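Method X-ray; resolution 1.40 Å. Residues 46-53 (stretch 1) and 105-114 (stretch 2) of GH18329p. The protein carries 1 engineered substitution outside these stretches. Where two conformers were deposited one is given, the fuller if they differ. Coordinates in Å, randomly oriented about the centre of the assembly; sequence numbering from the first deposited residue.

Stretch 1 (46-53) NRAKHVLT
Stretch 2 105-114: SPADICELRT

Two chain segments can be joined with very few direct hydrogen bonds if ordered water completes what the backbones leave unpaired, and residues 46-53 and 105-114 of GH18329p illustrate the principle. The first stretch enters as the last part of a helix, with R47 at phi/psi -62/-34. H50 N donates to R47 O at 2.9 Å, and at H50 itself the backbone turns to -137/34. From V51 (-61/135) through L52 (-75/127) to T53 (-136/144) the chain is extended. The second stretch makes a short 3-10 segment at P106 and A107, held by D108 N to S105 O (2.9 Å) and I109 N to P106 O (3.1 Å), while A107 N reaches the side-chain S105 OG at 3.1 Å. It then extends through I109 (-127/143), C110 (-132/162) and E111 (-61/150).

The register sets H50 opposite E111, CA to CA 4.9 Å, and L52 opposite C110, CA to CA 5.0 Å; as one chain advances the other retreats, so the segments run antiparallel. A single direct hydrogen bond crosses between them, from E111 N to H50 O, 2.8 Å long with an angle of 154° at the hydrogen. Where a second rung might lie, water 3 intervenes, accepting from L52 N at 2.9 Å and donating to I109 O at 2.7 Å.

The side chains pack around this scaffold. H50 (chi1 m, chi2 -72°) points its CA-to-CB bond toward the second stretch, its CB 4.0 Å from E111 CB, and its ring lies obliquely to its neighbours, with CE1 3.9 Å from R113 CG. C110 (m) brings SG to 3.7 Å from R47 CB, beside the helical turn. L52 (t, p) sends CD2 to 3.8 Å from I109 CG2 and 4.4 Å from P106 CB, an apolar patch. V51 (p) points away.

E111, extended with chi1 m and chi2 t, shows how one carboxylate can serve several partners through solvent. Its OE2 accepts a hydrogen bond from water 1 at 2.7 Å, and that water lies 2.9 Å from H50 ND1. Its OE1 accepts from water 2 at 2.8 Å; the same water donates to V51 O at 2.7 Å and accepts from T53 OG1 at 2.7 Å, with T53 in rotamer p. Water 4, which accepts from T53 N at 3.0 Å, lies 2.8 Å from E111 OE1. The carboxylate is thus tied to the extended chain without touching it by a direct hydrogen bond.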

# COMPACT_ATOMS: atom_id res chain seq x y z
N ASN A 46 25.23 -4.39 10.34
CA ASN A 46 24.79 -3.72 9.13
C ASN A 46 23.90 -2.51 9.45
O ASN A 46 23.97 -1.48 8.78
CB ASN A 46 24.04 -4.68 8.20
CG ASN A 46 24.95 -5.73 7.60
OD1 ASN A 46 26.14 -5.49 7.39
ND2 ASN A 46 24.39 -6.89 7.30
N ARG A 47 23.07 -2.63 10.48
CA ARG A 47 22.24 -1.50 10.85
C ARG A 47 23.10 -0.32 11.28
O ARG A 47 22.75 0.83 11.03
CB ARG A 47 21.26 -1.87 11.97
CG ARG A 47 20.20 -2.89 11.54
CD ARG A 47 19.03 -2.96 12.53
NE ARG A 47 19.44 -3.35 13.88
CZ ARG A 47 19.53 -4.60 14.31
NH1 ARG A 47 19.26 -5.61 13.51
NH2 ARG A 47 19.91 -4.85 15.56
N ALA A 48 24.25 -0.60 11.91
CA ALA A 48 25.13 0.48 12.34
C ALA A 48 25.76 1.25 11.17
O ALA A 48 26.12 2.42 11.33
CB ALA A 48 26.23 -0.07 13.26
N LYS A 49 25.86 0.61 10.01
CA LYS A 49 26.31 1.29 8.79
C LYS A 49 25.29 2.29 8.27
O LYS A 49 25.60 3.10 7.39
CB LYS A 49 26.62 0.28 7.68
CG LYS A 49 27.63 -0.80 8.08
CD LYS A 49 28.35 -1.45 6.88
CE LYS A 49 27.41 -1.69 5.72
NZ LYS A 49 27.95 -2.67 4.73
N HIS A 50 24.06 2.23 8.81
CA HIS A 50 22.93 2.99 8.28
C HIS A 50 22.09 3.62 9.39
O HIS A 50 20.87 3.75 9.26
CB HIS A 50 22.06 2.07 7.42
CG HIS A 50 22.81 1.39 6.31
ND1 HIS A 50 23.26 2.06 5.21
CD2 HIS A 50 23.20 0.09 6.18
CE1 HIS A 50 23.91 1.20 4.42
NE2 HIS A 50 23.88 0.03 4.97
N VAL A 51 22.74 4.04 10.47
CA VAL A 51 21.97 4.59 11.59
C VAL A 51 21.20 5.84 11.15
O VAL A 51 21.71 6.70 10.42
CB VAL A 51 22.89 4.89 12.80
CG1 VAL A 51 23.91 6.00 12.48
CG2 VAL A 51 22.05 5.26 14.03
N LEU A 52 19.93 5.89 11.56
CA LEU A 52 19.06 7.02 11.26
C LEU A 52 19.40 8.22 12.13
O LEU A 52 19.50 8.08 13.35
CB LEU A 52 17.60 6.63 11.48
CG LEU A 52 16.55 7.63 11.01
CD1 LEU A 52 16.40 7.56 9.49
CD2 LEU A 52 15.24 7.39 11.74
N THR A 53 19.64 9.36 11.50
CA THR A 53 19.82 10.63 12.24
C THR A 53 19.02 11.74 11.56
O THR A 53 18.93 11.79 10.34
CB THR A 53 21.30 11.07 12.33
OG1 THR A 53 21.82 11.23 11.01
CG2 THR A 53 22.14 10.07 13.12
N SER A 105 8.44 3.54 15.85
CA SER A 105 9.55 4.13 16.58
C SER A 105 10.81 4.22 15.72
O SER A 105 11.08 3.32 14.93
CB SER A 105 9.85 3.31 17.83
OG SER A 105 11.13 3.62 18.33
N PRO A 106 11.60 5.29 15.90
CA PRO A 106 12.88 5.42 15.19
C PRO A 106 13.82 4.25 15.46
O PRO A 106 14.69 3.96 14.64
CB PRO A 106 13.46 6.72 15.76
CG PRO A 106 12.29 7.47 16.27
CD PRO A 106 11.31 6.45 16.74
N ALA A 107 13.65 3.58 16.60
CA ALA A 107 14.47 2.42 16.91
C ALA A 107 14.35 1.33 15.86
O ALA A 107 15.23 0.49 15.72
CB ALA A 107 14.11 1.86 18.28
N ASP A 108 13.25 1.35 15.10
CA ASP A 108 12.95 0.31 14.12
C ASP A 108 13.22 0.75 12.68
O ASP A 108 12.75 0.11 11.73
CB ASP A 108 11.49 -0.13 14.25
CG ASP A 108 11.23 -0.93 15.51
OD1 ASP A 108 12.20 -1.43 16.10
OD2 ASP A 108 10.05 -1.06 15.89
N ILE A 109 13.99 1.82 12.51
CA ILE A 109 14.22 2.42 11.20
C ILE A 109 15.72 2.57 10.95
O ILE A 109 16.47 2.85 11.89
CB ILE A 109 13.53 3.80 11.10
CG1 ILE A 109 12.03 3.63 11.36
CG2 ILE A 109 13.80 4.45 9.77
CD1 ILE A 109 11.27 4.96 11.54
N CYS A 110 16.16 2.36 9.71
CA CYS A 110 17.53 2.65 9.28
C CYS A 110 17.50 3.43 7.98
O CYS A 110 16.51 3.42 7.26
CB CYS A 110 18.34 1.37 9.05
SG CYS A 110 18.69 0.40 10.51
N GLU A 111 18.61 4.08 7.65
CA GLU A 111 18.77 4.59 6.30
C GLU A 111 18.74 3.43 5.30
O GLU A 111 19.15 2.30 5.62
CB GLU A 111 20.08 5.36 6.17
CG GLU A 111 20.09 6.63 7.00
CD GLU A 111 21.37 7.44 6.90
OE1 GLU A 111 21.34 8.64 7.23
OE2 GLU A 111 22.40 6.87 6.50
N LEU A 112 18.27 3.70 4.09
CA LEU A 112 18.18 2.68 3.05
C LEU A 112 19.47 2.59 2.24
O LEU A 112 19.90 3.61 1.67
CB LEU A 112 16.98 2.98 2.14
CG LEU A 112 16.67 1.91 1.10
CD1 LEU A 112 16.17 0.64 1.77
CD2 LEU A 112 15.63 2.43 0.10
N ARG A 113 20.08 1.41 2.19
CA ARG A 113 21.26 1.19 1.36
C ARG A 113 20.91 1.59 -0.07
O ARG A 113 19.86 1.21 -0.59
CB ARG A 113 21.71 -0.26 1.43
CG ARG A 113 23.17 -0.50 1.02
CD ARG A 113 23.53 -1.96 1.17
NE ARG A 113 23.00 -2.74 0.06
CZ ARG A 113 22.75 -4.05 0.10
NH1 ARG A 113 22.96 -4.74 1.22
NH2 ARG A 113 22.30 -4.67 -0.98
N THR A 114 21.82 2.34 -0.71
CA THR A 114 21.49 3.06 -1.94
C THR A 114 20.98 2.16 -3.07
O THR A 114 20.06 2.53 -3.80
CB THR A 114 22.72 3.87 -2.42
OG1 THR A 114 23.05 4.85 -1.43
CG2 THR A 114 22.44 4.58 -3.73
O HOH W 1 23.18 4.89 4.76
O HOH W 2 22.72 9.08 9.68
O HOH W 3 18.89 3.52 12.96
O HOH W 4 19.09 9.57 8.55